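Local coordinates for cellulase (Uncultured bacterium, PDB 3WX5), which probably hydrolyses internal beta-1,4-glucosidic bonds of cellulose, as an endoglucanase of glycoside hydrolase family 12, at residues D16-D24 with Q49-N59; L94-L104 with I210-V219. All blocks are in the same frame, centred on the assembly; numbering follows the deposited sequence.

Contact 1 (D16-D24 with Q49-N59); sequences DEPTATVCD and QCIEIGLETGN
Glu-17 reaches from the N-terminal segment into the turn that follows strand 49-54. Its CB lies 3.6 Å from Glu-56 OE1. CG sits between the backbone N and the carbonyl carbon (chi1 72°) and passes over Gly-54 CA; the chain then extends and carries the carboxylate into the turn. Glu-17 OE1 accepts two backbone bonds, from Thr-57 N at 2.9 Å on its syn side and from Glu-56 N at 2.8 Å. Glu-17 OE2 accepts from Thr-57 OG1 at 2.6 Å, also syn. Thr-57 OG1 accepts from Asn-59 N, forming an ST turn. A CB on Gly-54 would run into Glu-17 OE2.

Strand 19-22 pairs antiparallel with strand 49-54 as an edge strand of the six-stranded antiparallel sheet. Ala-20 and Ile-53 exchange two backbone bonds, as do Val-22 and Ile-51. Val-22 CG2 meets Ile-53 CD1 at 3.5 Å on the face covered by strands 28-31 and 36-39. At the far end, Cys-23 SG and Cys-50 SG form a disulfide of 2.1 Å. The edge strand is thus tied covalently at one end and by a three-bonded carboxylate at the other. The donors fix its rotation and probably stabilise its charge beside the Glu-56 carboxylate.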
ATOM      1  N   ASP A  16      18.102  -8.919  18.453  1.00 41.24           N
ATOM      2  CA  ASP A  16      17.297  -9.623  17.401  1.00 41.87           C
ATOM      3  C   ASP A  16      15.836  -9.846  17.802  1.00 39.44           C
ATOM      4  O   ASP A  16      15.533 -10.624  18.722  1.00 39.42           O
ATOM      5  CB  ASP A  16      17.945 -10.952  17.023  1.00 43.52           C
ATOM      6  CG  ASP A  16      18.562 -10.919  15.639  1.00 48.84           C
ATOM      7  OD1 ASP A  16      18.948  -9.821  15.185  1.00 54.71           O
ATOM      8  OD2 ASP A  16      18.632 -11.985  14.990  1.00 54.95           O
ATOM      9  N   GLU A  17      14.927  -9.161  17.110  1.00 35.34           N
ATOM     10  CA  GLU A  17      13.503  -9.313  17.383  1.00 29.72           C
ATOM     11  C   GLU A  17      13.021 -10.699  16.936  1.00 27.10           C
ATOM     12  O   GLU A  17      13.585 -11.282  16.003  1.00 26.75           O
ATOM     13  CB  GLU A  17      12.688  -8.199  16.706  1.00 29.24           C
ATOM     14  CG  GLU A  17      12.578  -8.309  15.180  1.00 26.11           C
ATOM     15  CD  GLU A  17      11.674  -7.228  14.578  1.00 19.69           C
ATOM     16  OE1 GLU A  17      10.536  -7.033  15.070  1.00 19.27           O
ATOM     17  OE2 GLU A  17      12.126  -6.537  13.650  1.00 19.58           O
ATOM     18  N   PRO A  18      11.985 -11.233  17.610  1.00 25.30           N
ATOM     19  CA  PRO A  18      11.299 -12.469  17.184  1.00 25.75           C
ATOM     20  C   PRO A  18      10.743 -12.304  15.773  1.00 25.96           C
ATOM     21  O   PRO A  18      10.315 -11.198  15.405  1.00 23.69           O
ATOM     22  CB  PRO A  18      10.122 -12.581  18.163  1.00 24.66           C
ATOM     23  CG  PRO A  18      10.460 -11.664  19.290  1.00 29.06           C
ATOM     24  CD  PRO A  18      11.274 -10.563  18.706  1.00 25.03           C
ATOM     25  N   THR A  19      10.762 -13.375  14.989  1.00 24.09           N
ATOM     26  CA  THR A  19      10.245 -13.330  13.631  1.00 24.37           C
ATOM     27  C   THR A  19       9.329 -14.526  13.432  1.00 24.83           C
ATOM     28  O   THR A  19       9.392 -15.491  14.198  1.00 22.73           O
ATOM     29  CB  THR A  19      11.391 -13.357  12.579  1.00 25.38           C
ATOM     30  OG1 THR A  19      12.135 -14.573  12.718  1.00 26.85           O
ATOM     31  CG2 THR A  19      12.347 -12.182  12.771  1.00 21.44           C
ATOM     32  N   ALA A  20       8.437 -14.427  12.446  1.00 23.67           N
ATOM     33  CA  ALA A  20       7.673 -15.563  11.927  1.00 23.19           C
ATOM     34  C   ALA A  20       7.771 -15.625  10.404  1.00 23.78           C
ATOM     35  O   ALA A  20       7.854 -14.587   9.745  1.00 21.73           O
ATOM     36  CB  ALA A  20       6.218 -15.457  12.357  1.00 23.79           C
ATOM     37  N   THR A  21       7.776 -16.841   9.852  1.00 22.07           N
ATOM     38  CA  THR A  21       7.885 -17.014   8.400  1.00 21.22           C
ATOM     39  C   THR A  21       6.536 -17.452   7.884  1.00 21.84           C
ATOM     40  O   THR A  21       6.060 -18.534   8.228  1.00 22.25           O
ATOM     41  CB  THR A  21       8.955 -18.074   8.007  1.00 22.59           C
ATOM     42  OG1 THR A  21      10.242 -17.653   8.484  1.00 22.32           O
ATOM     43  CG2 THR A  21       9.028 -18.212   6.467  1.00 21.09           C
ATOM     44  N   VAL A  22       5.872 -16.569   7.146  1.00 17.96           N
ATOM     45  CA  VAL A  22       4.455 -16.757   6.804  1.00 18.09           C
ATOM     46  C   VAL A  22       4.360 -17.059   5.317  1.00 19.87           C
ATOM     47  O   VAL A  22       4.809 -16.239   4.497  1.00 16.73           O
ATOM     48  CB  VAL A  22       3.652 -15.454   7.089  1.00 17.82           C
ATOM     49  CG1 VAL A  22       2.243 -15.523   6.508  1.00 16.09           C
ATOM     50  CG2 VAL A  22       3.624 -15.146   8.612  1.00 19.09           C
ATOM     51  N   CYS A  23       3.769 -18.211   4.966  1.00 20.08           N
ATOM     52  CA  CYS A  23       3.706 -18.659   3.567  1.00 20.68           C
ATOM     53  C   CYS A  23       2.288 -18.878   3.043  1.00 19.60           C
ATOM     54  O   CYS A  23       2.101 -19.099   1.835  1.00 19.54           O
ATOM     55  CB  CYS A  23       4.536 -19.940   3.335  1.00 21.75           C
ATOM     56  SG  CYS A  23       6.290 -19.850   3.813  1.00 20.53           S
ATOM     57  N   ASP A  24       1.307 -18.884   3.948  1.00 20.55           N
ATOM     58  CA  ASP A  24      -0.100 -19.051   3.582  1.00 19.62           C
ATOM     59  C   ASP A  24      -0.479 -17.924   2.634  1.00 19.58           C
ATOM     60  O   ASP A  24      -0.127 -16.778   2.865  1.00 18.68           O
ATOM     61  CB  ASP A  24      -0.988 -18.977   4.846  1.00 21.66           C
ATOM     62  CG  ASP A  24      -2.474 -19.215   4.556  1.00 27.67           C
ATOM     63  OD1 ASP A  24      -2.922 -19.143   3.387  1.00 35.47           O
ATOM     64  OD2 ASP A  24      -3.225 -19.462   5.524  1.00 34.13           O
ATOM     65  N   GLN A  49       4.812 -17.979  -2.128  1.00 12.12           N
ATOM     66  CA  GLN A  49       5.502 -16.816  -1.555  1.00 11.48           C
ATOM     67  C   GLN A  49       5.596 -16.965  -0.052  1.00 13.21           C
ATOM     68  O   GLN A  49       4.600 -17.276   0.603  1.00 13.30           O
ATOM     69  CB  GLN A  49       4.725 -15.537  -1.894  1.00 12.31           C
ATOM     70  CG  GLN A  49       5.331 -14.263  -1.336  1.00 11.06           C
ATOM     71  CD  GLN A  49       4.381 -13.078  -1.553  1.00 13.60           C
ATOM     72  OE1 GLN A  49       4.118 -12.685  -2.680  1.00 12.69           O
ATOM     73  NE2 GLN A  49       3.763 -12.622  -0.481  1.00  9.40           N
ATOM     74  N   CYS A  50       6.767 -16.658   0.495  1.00 12.98           N
ATOM     75  CA  CYS A  50       6.940 -16.555   1.941  1.00 15.52           C
ATOM     76  C   CYS A  50       7.521 -15.207   2.317  1.00 14.61           C
ATOM     77  O   CYS A  50       8.354 -14.669   1.603  1.00 13.56           O
ATOM     78  CB  CYS A  50       7.884 -17.645   2.463  1.00 14.91           C
ATOM     79  SG  CYS A  50       7.280 -19.324   2.093  1.00 19.88           S
ATOM     80  N   ILE A  51       7.087 -14.674   3.456  1.00 12.65           N
ATOM     81  CA  ILE A  51       7.757 -13.509   4.039  1.00 13.15           C
ATOM     82  C   ILE A  51       8.218 -13.811   5.461  1.00 15.94           C
ATOM     83  O   ILE A  51       7.480 -14.431   6.244  1.00 16.45           O
ATOM     84  CB  ILE A  51       6.839 -12.252   4.041  1.00 13.44           C
ATOM     85  CG1 ILE A  51       5.489 -12.538   4.717  1.00 13.18           C
ATOM     86  CG2 ILE A  51       6.620 -11.782   2.582  1.00 13.98           C
ATOM     87  CD1 ILE A  51       4.516 -11.309   4.747  1.00 15.54           C
ATOM     88  N   GLU A  52       9.381 -13.279   5.817  1.00 14.48           N
ATOM     89  CA  GLU A  52       9.862 -13.368   7.183  1.00 15.48           C
ATOM     90  C   GLU A  52       9.592 -12.046   7.890  1.00 16.87           C
ATOM     91  O   GLU A  52      10.047 -10.993   7.433  1.00 16.14           O
ATOM     92  CB  GLU A  52      11.359 -13.700   7.188  1.00 16.15           C
ATOM     93  CG  GLU A  52      11.984 -13.687   8.576  1.00 21.22           C
ATOM     94  CD  GLU A  52      13.458 -14.092   8.536  1.00 32.76           C
ATOM     95  OE1 GLU A  52      13.719 -15.303   8.486  1.00 33.09           O
ATOM     96  OE2 GLU A  52      14.340 -13.209   8.405  1.00 39.96           O
ATOM     97  N   ILE A  53       8.770 -12.100   8.938  1.00 15.82           N
ATOM     98  CA  ILE A  53       8.189 -10.900   9.573  1.00 16.45           C
ATOM     99  C   ILE A  53       8.751 -10.669  10.976  1.00 16.82           C
ATOM    100  O   ILE A  53       8.611 -11.525  11.867  1.00 17.31           O
ATOM    101  CB  ILE A  53       6.652 -11.010   9.738  1.00 16.22           C
ATOM    102  CG1 ILE A  53       5.987 -11.443   8.431  1.00 15.36           C
ATOM    103  CG2 ILE A  53       6.063  -9.648  10.161  1.00 15.91           C
ATOM    104  CD1 ILE A  53       4.512 -11.744   8.590  1.00 17.13           C
ATOM    105  N   GLY A  54       9.270  -9.470  11.202  1.00 14.90           N
ATOM    106  CA  GLY A  54       9.699  -9.058  12.537  1.00 17.02           C
ATOM    107  C   GLY A  54       8.472  -8.681  13.349  1.00 16.39           C
ATOM    108  O   GLY A  54       7.706  -7.805  12.962  1.00 16.21           O
ATOM    109  N   LEU A  55       8.222  -9.404  14.435  1.00 18.11           N
ATOM    110  CA  LEU A  55       6.979  -9.202  15.180  1.00 17.59           C
ATOM    111  C   LEU A  55       6.886  -7.873  15.944  1.00 17.45           C
ATOM    112  O   LEU A  55       5.786  -7.418  16.259  1.00 19.92           O
ATOM    113  CB  LEU A  55       6.710 -10.388  16.119  1.00 17.97           C
ATOM    114  CG  LEU A  55       6.500 -11.713  15.389  1.00 19.70           C
ATOM    115  CD1 LEU A  55       6.364 -12.890  16.374  1.00 22.67           C
ATOM    116  CD2 LEU A  55       5.332 -11.638  14.410  1.00 17.73           C
ATOM    117  N   GLU A  56       8.026  -7.255  16.246  1.00 17.24           N
ATOM    118  CA  GLU A  56       8.026  -5.983  16.967  1.00 19.23           C
ATOM    119  C   GLU A  56       7.945  -4.783  16.020  1.00 19.96           C
ATOM    120  O   GLU A  56       7.224  -3.834  16.291  1.00 22.10           O
ATOM    121  CB  GLU A  56       9.261  -5.885  17.876  1.00 19.02           C
ATOM    122  CG  GLU A  56       9.156  -6.803  19.115  1.00 25.24           C
ATOM    123  CD  GLU A  56      10.502  -7.042  19.816  1.00 33.04           C
ATOM    124  OE1 GLU A  56      11.484  -6.332  19.507  1.00 34.08           O
ATOM    125  OE2 GLU A  56      10.555  -7.901  20.726  1.00 34.03           O
ATOM    126  N   THR A  57       8.740  -4.812  14.951  1.00 19.26           N
ATOM    127  CA  THR A  57       8.828  -3.686  14.024  1.00 18.59           C
ATOM    128  C   THR A  57       7.819  -3.803  12.884  1.00 19.15           C
ATOM    129  O   THR A  57       7.515  -2.813  12.209  1.00 20.69           O
ATOM    130  CB  THR A  57      10.219  -3.607  13.406  1.00 20.35           C
ATOM    131  OG1 THR A  57      10.469  -4.803  12.653  1.00 21.22           O
ATOM    132  CG2 THR A  57      11.289  -3.438  14.497  1.00 17.59           C
ATOM    133  N   GLY A  58       7.402  -5.030  12.590  1.00 17.62           N
ATOM    134  CA  GLY A  58       6.666  -5.297  11.366  1.00 15.08           C
ATOM    135  C   GLY A  58       7.514  -5.291  10.111  1.00 15.07           C
ATOM    136  O   GLY A  58       6.984  -5.522   9.017  1.00 16.16           O
ATOM    137  N   ASN A  59       8.835  -5.160  10.253  1.00 14.24           N
ATOM    138  CA  ASN A  59       9.728  -5.277   9.083  1.00 14.09           C
ATOM    139  C   ASN A  59       9.499  -6.661   8.456  1.00 15.17           C
ATOM    140  O   ASN A  59       9.256  -7.630   9.178  1.00 15.06           O
ATOM    141  CB  ASN A  59      11.212  -5.180   9.473  1.00 15.79           C
ATOM    142  CG  ASN A  59      11.602  -3.823  10.026  1.00 16.23           C
ATOM    143  OD1 ASN A  59      10.829  -2.862  10.002  1.00 13.24           O
ATOM    144  ND2 ASN A  59      12.831  -3.743  10.538  1.00 16.51           N
TER
HETATM  145  O   HOH W   1       2.654 -19.398  -0.753  1.00 26.58           O

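Contact 2 (L94-L104 with I210-V219); sequences LPLRVEAISRL and ISPTWYLHAV
The Arg-97 guanidinium has Tyr-215 OH over the centre of one face, 3.4 Å from CZ, and Thr-213 O at its edge, in plane. The Tyr-215 ring carries Arg-97 CG over one face, a CH-pi contact of 4.0 Å to the ring centroid, offset toward the rim. The two planes are 17° apart. The pair sits on a short antiparallel bridge between strand 96-97 and strand 215-225, in the beta-sandwich (jelly-roll) fold of family 12.

Arg-97 NE donates to Thr-213 O at 2.8 Å, and a water links Arg-97 NH2 to the same oxygen. An alanine in place of Arg-97 removes NE and CG, so Thr-213 O would probably be left to its water and the Tyr-215 ring held less firmly on that face.

The backbone zips up around this pair. Leu-96 and Leu-216 exchange two bonds. Val-98 N donates to Trp-214 O and Glu-99 N to Pro-212 O, so the type I turn from Ser-211 to Trp-214 is held against the 3-10 segment 98-100.

Behind the bridge the contact is apolar. Leu-216 has CG anti to its own N (chi1 173°), which turns its CD2 in among Leu-94, Ile-101 and Leu-104. Leu-104 CD2 comes tip to tip at 3.7 Å from Leu-216 CD2. Ile-101 crosses at about a right angle, its CD1 3.8 Å from Leu-216 CD2. Leu-94 CD2 approaches obliquely. Phe-126 and Leu-124 of strand 117-127 also touch Leu-216, while helix 197-206 packs on Val-98, Ile-101 and Leu-104.

Pro-95 follows a cis peptide bond. Its CB rests 3.5 Å from His-217 ND1, while its CA makes a bent CA-H...O contact with Leu-216 O, 3.1 Å away.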
ATOM      1  N   LEU A  94      -9.120   4.632  12.315  1.00 16.47           N
ATOM      2  CA  LEU A  94      -9.881   4.477  11.073  1.00 15.31           C
ATOM      3  C   LEU A  94     -11.027   3.475  11.259  1.00 17.52           C
ATOM      4  O   LEU A  94     -10.966   2.634  12.157  1.00 16.17           O
ATOM      5  CB  LEU A  94      -8.958   4.043   9.922  1.00 16.76           C
ATOM      6  CG  LEU A  94      -7.731   4.926   9.653  1.00 14.57           C
ATOM      7  CD1 LEU A  94      -6.762   4.172   8.700  1.00 13.48           C
ATOM      8  CD2 LEU A  94      -8.143   6.267   9.040  1.00 13.21           C
ATOM      9  N   PRO A  95     -12.058   3.538  10.399  1.00 16.48           N
ATOM     10  CA  PRO A  95     -12.126   4.454   9.269  1.00 16.63           C
ATOM     11  C   PRO A  95     -12.500   5.878   9.703  1.00 18.61           C
ATOM     12  O   PRO A  95     -13.088   6.086  10.770  1.00 17.30           O
ATOM     13  CB  PRO A  95     -13.218   3.843   8.378  1.00 16.62           C
ATOM     14  CG  PRO A  95     -14.084   3.094   9.305  1.00 21.82           C
ATOM     15  CD  PRO A  95     -13.146   2.538  10.361  1.00 18.76           C
ATOM     16  N   LEU A  96     -12.090   6.850   8.901  1.00 15.58           N
ATOM     17  CA  LEU A  96     -12.296   8.259   9.199  1.00 14.52           C
ATOM     18  C   LEU A  96     -12.601   8.938   7.881  1.00 13.97           C
ATOM     19  O   LEU A  96     -11.939   8.664   6.867  1.00 12.66           O
ATOM     20  CB  LEU A  96     -11.028   8.857   9.787  1.00 12.74           C
ATOM     21  CG  LEU A  96     -11.097  10.351  10.122  1.00 18.81           C
ATOM     22  CD1 LEU A  96     -12.082  10.589  11.282  1.00 15.59           C
ATOM     23  CD2 LEU A  96      -9.711  10.872  10.497  1.00 22.98           C
ATOM     24  N   ARG A  97     -13.600   9.816   7.877  1.00 12.81           N
ATOM     25  CA  ARG A  97     -14.002  10.453   6.636  1.00 13.07           C
ATOM     26  C   ARG A  97     -12.866  11.309   6.096  1.00 11.66           C
ATOM     27  O   ARG A  97     -12.179  11.991   6.860  1.00 11.28           O
ATOM     28  CB  ARG A  97     -15.239  11.322   6.875  1.00 13.20           C
ATOM     29  CG  ARG A  97     -16.351  10.930   5.981  1.00 14.37           C
ATOM     30  CD  ARG A  97     -17.677  11.499   6.408  1.00 17.60           C
ATOM     31  NE  ARG A  97     -18.732  10.851   5.636  1.00 17.92           N
ATOM     32  CZ  ARG A  97     -19.994  10.823   6.024  1.00 20.23           C
ATOM     33  NH1 ARG A  97     -20.329  11.453   7.139  1.00 17.21           N
ATOM     34  NH2 ARG A  97     -20.908  10.192   5.293  1.00 18.80           N
ATOM     35  N   VAL A  98     -12.727  11.349   4.778  1.00 10.17           N
ATOM     36  CA  VAL A  98     -11.682  12.175   4.185  1.00 11.02           C
ATOM     37  C   VAL A  98     -11.764  13.633   4.611  1.00 10.91           C
ATOM     38  O   VAL A  98     -10.752  14.239   4.980  1.00 10.89           O
ATOM     39  CB  VAL A  98     -11.664  12.051   2.659  1.00 12.22           C
ATOM     40  CG1 VAL A  98     -10.798  13.159   2.019  1.00 10.77           C
ATOM     41  CG2 VAL A  98     -11.195  10.657   2.258  1.00 10.66           C
ATOM     42  N   GLU A  99     -12.984  14.172   4.688  1.00 11.68           N
ATOM     43  CA  GLU A  99     -13.128  15.595   5.053  1.00 12.02           C
ATOM     44  C   GLU A  99     -12.783  15.819   6.554  1.00 12.12           C
ATOM     45  O   GLU A  99     -12.561  16.951   6.987  1.00 12.83           O
ATOM     46  CB  GLU A  99     -14.562  16.059   4.747  1.00 11.07           C
ATOM     47  CG  GLU A  99     -15.603  15.295   5.557  1.00 12.68           C
ATOM     48  CD  GLU A  99     -17.059  15.695   5.253  1.00 18.23           C
ATOM     49  OE1 GLU A  99     -17.312  16.777   4.653  1.00 12.69           O
ATOM     50  OE2 GLU A  99     -17.957  14.929   5.657  1.00 17.01           O
ATOM     51  N   ALA A 100     -12.745  14.727   7.317  1.00 13.73           N
ATOM     52  CA  ALA A 100     -12.492  14.750   8.758  1.00 13.38           C
ATOM     53  C   ALA A 100     -11.029  14.380   9.097  1.00 13.34           C
ATOM     54  O   ALA A 100     -10.659  14.261  10.258  1.00 14.10           O
ATOM     55  CB  ALA A 100     -13.454  13.816   9.465  1.00 13.57           C
ATOM     56  N   ILE A 101     -10.186  14.234   8.081  1.00 12.29           N
ATOM     57  CA  ILE A 101      -8.751  14.040   8.330  1.00 13.21           C
ATOM     58  C   ILE A 101      -8.059  15.405   8.412  1.00 13.15           C
ATOM     59  O   ILE A 101      -8.211  16.209   7.491  1.00 16.45           O
ATOM     60  CB  ILE A 101      -8.089  13.239   7.192  1.00 14.28           C
ATOM     61  CG1 ILE A 101      -8.740  11.849   7.060  1.00 14.42           C
ATOM     62  CG2 ILE A 101      -6.562  13.138   7.406  1.00 14.38           C
ATOM     63  CD1 ILE A 101      -8.244  11.060   5.823  1.00 20.76           C
ATOM     64  N   SER A 102      -7.289  15.658   9.473  1.00 13.96           N
ATOM     65  CA  SER A 102      -6.456  16.882   9.516  1.00 15.48           C
ATOM     66  C   SER A 102      -5.066  16.665   8.937  1.00 14.97           C
ATOM     67  O   SER A 102      -4.620  17.446   8.107  1.00 15.33           O
ATOM     68  CB  SER A 102      -6.330  17.487  10.917  1.00 16.99           C
ATOM     69  OG  SER A 102      -5.750  16.565  11.818  1.00 27.41           O
ATOM     70  N   ARG A 103      -4.402  15.589   9.356  1.00 15.03           N
ATOM     71  CA  ARG A 103      -3.036  15.289   8.897  1.00 13.73           C
ATOM     72  C   ARG A 103      -2.846  13.785   8.729  1.00 13.58           C
ATOM     73  O   ARG A 103      -3.335  12.993   9.538  1.00 13.93           O
ATOM     74  CB  ARG A 103      -1.990  15.801   9.895  1.00 16.15           C
ATOM     75  CG  ARG A 103      -1.796  17.326   9.876  1.00 26.06           C
ATOM     76  CD  ARG A 103      -0.836  17.797  11.009  1.00 40.88           C
ATOM     77  NE  ARG A 103      -1.523  17.969  12.301  1.00 50.68           N
ATOM     78  CZ  ARG A 103      -0.934  18.315  13.450  1.00 55.48           C
ATOM     79  NH1 ARG A 103       0.378  18.513  13.505  1.00 57.52           N
ATOM     80  NH2 ARG A 103      -1.659  18.442  14.560  1.00 54.19           N
ATOM     81  N   LEU A 104      -1.955  13.421   7.816  1.00 11.27           N
ATOM     82  CA  LEU A 104      -1.612  12.021   7.638  1.00 10.28           C
ATOM     83  C   LEU A 104      -0.239  11.895   7.028  1.00 10.71           C
ATOM     84  O   LEU A 104       0.001  12.375   5.921  1.00 11.89           O
ATOM     85  CB  LEU A 104      -2.644  11.340   6.748  1.00  9.56           C
ATOM     86  CG  LEU A 104      -2.365   9.852   6.516  1.00 11.58           C
ATOM     87  CD1 LEU A 104      -2.375   9.048   7.862  1.00  9.70           C
ATOM     88  CD2 LEU A 104      -3.388   9.259   5.492  1.00 12.64           C
ATOM     89  N   ILE A 210     -11.798  11.102  -5.652  1.00 10.63           N
ATOM     90  CA  ILE A 210     -12.205  10.640  -4.328  1.00 11.36           C
ATOM     91  C   ILE A 210     -13.244  11.624  -3.810  1.00 14.35           C
ATOM     92  O   ILE A 210     -13.049  12.837  -3.876  1.00 14.74           O
ATOM     93  CB  ILE A 210     -11.001  10.569  -3.361  1.00 12.54           C
ATOM     94  CG1 ILE A 210     -10.058   9.413  -3.767  1.00 10.14           C
ATOM     95  CG2 ILE A 210     -11.484  10.338  -1.922  1.00 12.93           C
ATOM     96  CD1 ILE A 210      -8.889   9.269  -2.905  1.00 10.19           C
ATOM     97  N   SER A 211     -14.367  11.122  -3.328  1.00 14.27           N
ATOM     98  CA  SER A 211     -15.312  12.000  -2.640  1.00 16.32           C
ATOM     99  C   SER A 211     -14.861  12.278  -1.213  1.00 14.41           C
ATOM    100  O   SER A 211     -14.569  11.351  -0.458  1.00 14.43           O
ATOM    101  CB  SER A 211     -16.720  11.401  -2.616  1.00 16.71           C
ATOM    102  OG  SER A 211     -17.553  12.121  -1.706  1.00 20.71           O
ATOM    103  N   PRO A 212     -14.885  13.563  -0.804  1.00 13.85           N
ATOM    104  CA  PRO A 212     -14.432  13.878   0.556  1.00 13.82           C
ATOM    105  C   PRO A 212     -15.361  13.313   1.639  1.00 13.95           C
ATOM    106  O   PRO A 212     -14.988  13.280   2.815  1.00 13.91           O
ATOM    107  CB  PRO A 212     -14.377  15.418   0.571  1.00 16.29           C
ATOM    108  CG  PRO A 212     -15.350  15.849  -0.470  1.00 16.27           C
ATOM    109  CD  PRO A 212     -15.375  14.746  -1.531  1.00 14.40           C
ATOM    110  N   THR A 213     -16.526  12.785   1.252  1.00 12.58           N
ATOM    111  CA  THR A 213     -17.393  12.127   2.241  1.00 12.32           C
ATOM    112  C   THR A 213     -17.157  10.604   2.304  1.00 12.61           C
ATOM    113  O   THR A 213     -17.689   9.931   3.175  1.00 13.17           O
ATOM    114  CB  THR A 213     -18.895  12.375   1.999  1.00 14.12           C
ATOM    115  OG1 THR A 213     -19.259  11.880   0.711  1.00 19.54           O
ATOM    116  CG2 THR A 213     -19.233  13.867   2.091  1.00 15.18           C
ATOM    117  N   TRP A 214     -16.232  10.104   1.488  1.00 12.42           N
ATOM    118  CA  TRP A 214     -15.826   8.698   1.618  1.00 13.76           C
ATOM    119  C   TRP A 214     -14.901   8.545   2.830  1.00 14.41           C
ATOM    120  O   TRP A 214     -14.247   9.505   3.223  1.00 13.90           O
ATOM    121  CB  TRP A 214     -15.118   8.221   0.349  1.00 13.36           C
ATOM    122  CG  TRP A 214     -16.046   8.066  -0.834  1.00 11.38           C
ATOM    123  CD1 TRP A 214     -17.413   8.156  -0.831  1.00 12.57           C
ATOM    124  CD2 TRP A 214     -15.658   7.873  -2.206  1.00 12.40           C
ATOM    125  NE1 TRP A 214     -17.900   7.994  -2.122  1.00 10.66           N
ATOM    126  CE2 TRP A 214     -16.843   7.821  -2.977  1.00 13.47           C
ATOM    127  CE3 TRP A 214     -14.423   7.720  -2.851  1.00 15.28           C
ATOM    128  CZ2 TRP A 214     -16.830   7.629  -4.364  1.00 13.46           C
ATOM    129  CZ3 TRP A 214     -14.408   7.515  -4.213  1.00 10.88           C
ATOM    130  CH2 TRP A 214     -15.602   7.439  -4.955  1.00  8.56           C
ATOM    131  N   TYR A 215     -14.874   7.352   3.421  1.00 11.37           N
ATOM    132  CA  TYR A 215     -13.956   7.036   4.511  1.00 12.57           C
ATOM    133  C   TYR A 215     -12.647   6.486   3.970  1.00 11.99           C
ATOM    134  O   TYR A 215     -12.671   5.611   3.125  1.00 12.82           O
ATOM    135  CB  TYR A 215     -14.572   5.953   5.370  1.00 11.99           C
ATOM    136  CG  TYR A 215     -15.786   6.472   6.074  1.00 13.54           C
ATOM    137  CD1 TYR A 215     -15.657   7.219   7.253  1.00 17.39           C
ATOM    138  CD2 TYR A 215     -17.041   6.340   5.508  1.00 19.52           C
ATOM    139  CE1 TYR A 215     -16.775   7.751   7.890  1.00 18.75           C
ATOM    140  CE2 TYR A 215     -18.165   6.881   6.127  1.00 18.16           C
ATOM    141  CZ  TYR A 215     -18.018   7.588   7.312  1.00 19.61           C
ATOM    142  OH  TYR A 215     -19.117   8.126   7.922  1.00 18.46           O
ATOM    143  N   LEU A 216     -11.538   6.926   4.562  1.00 11.03           N
ATOM    144  CA  LEU A 216     -10.266   6.209   4.516  1.00 10.98           C
ATOM    145  C   LEU A 216     -10.323   5.017   5.451  1.00 13.25           C
ATOM    146  O   LEU A 216     -10.596   5.183   6.646  1.00 13.04           O
ATOM    147  CB  LEU A 216      -9.131   7.147   4.928  1.00 10.84           C
ATOM    148  CG  LEU A 216      -7.744   6.505   5.084  1.00 11.87           C
ATOM    149  CD1 LEU A 216      -7.283   5.850   3.755  1.00  8.35           C
ATOM    150  CD2 LEU A 216      -6.729   7.573   5.578  1.00 10.14           C
ATOM    151  N   HIS A 217     -10.128   3.811   4.908  1.00 10.41           N
ATOM    152  CA  HIS A 217     -10.175   2.593   5.738  1.00 11.85           C
ATOM    153  C   HIS A 217      -8.820   2.076   6.162  1.00 12.18           C
ATOM    154  O   HIS A 217      -8.677   1.516   7.252  1.00 13.29           O
ATOM    155  CB  HIS A 217     -10.901   1.481   4.972  1.00 11.02           C
ATOM    156  CG  HIS A 217     -12.370   1.713   4.869  1.00 11.73           C
ATOM    157  ND1 HIS A 217     -13.232   1.420   5.910  1.00 14.29           N
ATOM    158  CD2 HIS A 217     -13.112   2.341   3.927  1.00 15.39           C
ATOM    159  CE1 HIS A 217     -14.462   1.727   5.545  1.00 17.39           C
ATOM    160  NE2 HIS A 217     -14.416   2.305   4.355  1.00 15.96           N
ATOM    161  N   ALA A 218      -7.826   2.210   5.280  1.00 10.38           N
ATOM    162  CA  ALA A 218      -6.555   1.530   5.504  1.00 10.02           C
ATOM    163  C   ALA A 218      -5.440   2.276   4.829  1.00 12.00           C
ATOM    164  O   ALA A 218      -5.603   2.713   3.702  1.00 13.09           O
ATOM    165  CB  ALA A 218      -6.616   0.097   4.926  1.00  9.63           C
ATOM    166  N   VAL A 219      -4.289   2.342   5.496  1.00 11.18           N
ATOM    167  CA  VAL A 219      -3.080   2.880   4.891  1.00 11.62           C
ATOM    168  C   VAL A 219      -2.071   1.729   4.900  1.00 12.56           C
ATOM    169  O   VAL A 219      -1.634   1.288   5.992  1.00 13.04           O
ATOM    170  CB  VAL A 219      -2.514   4.051   5.746  1.00 11.60           C
ATOM    171  CG1 VAL A 219      -1.202   4.596   5.127  1.00 10.90           C
ATOM    172  CG2 VAL A 219      -3.559   5.170   5.836  1.00 12.48           C
TER
HETATM  173  O   HOH W   2     -19.992   8.172   3.202  1.00 22.09           O

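Overall arrangement
Contact 1 and contact 2 lie about 29 Å apart between centres and do not touch. Both reach the six-stranded antiparallel sheet. Contact 1 forms one outer edge of it, with strand 19-22 outermost. Contact 2 holds strand 101-111, next to the opposite edge strand 191-196, and joins the start of that strand to strand 215-225 of the other large sheet. Both are partly buried. Contact 1 is regular strand pairing, closed by a disulfide and a carboxylate. Contact 2 has a bridge of only two residue pairs; an apolar cluster lies behind it, covered in part by helix 197-206, with its arginine-tyrosine pair lying at the more open side.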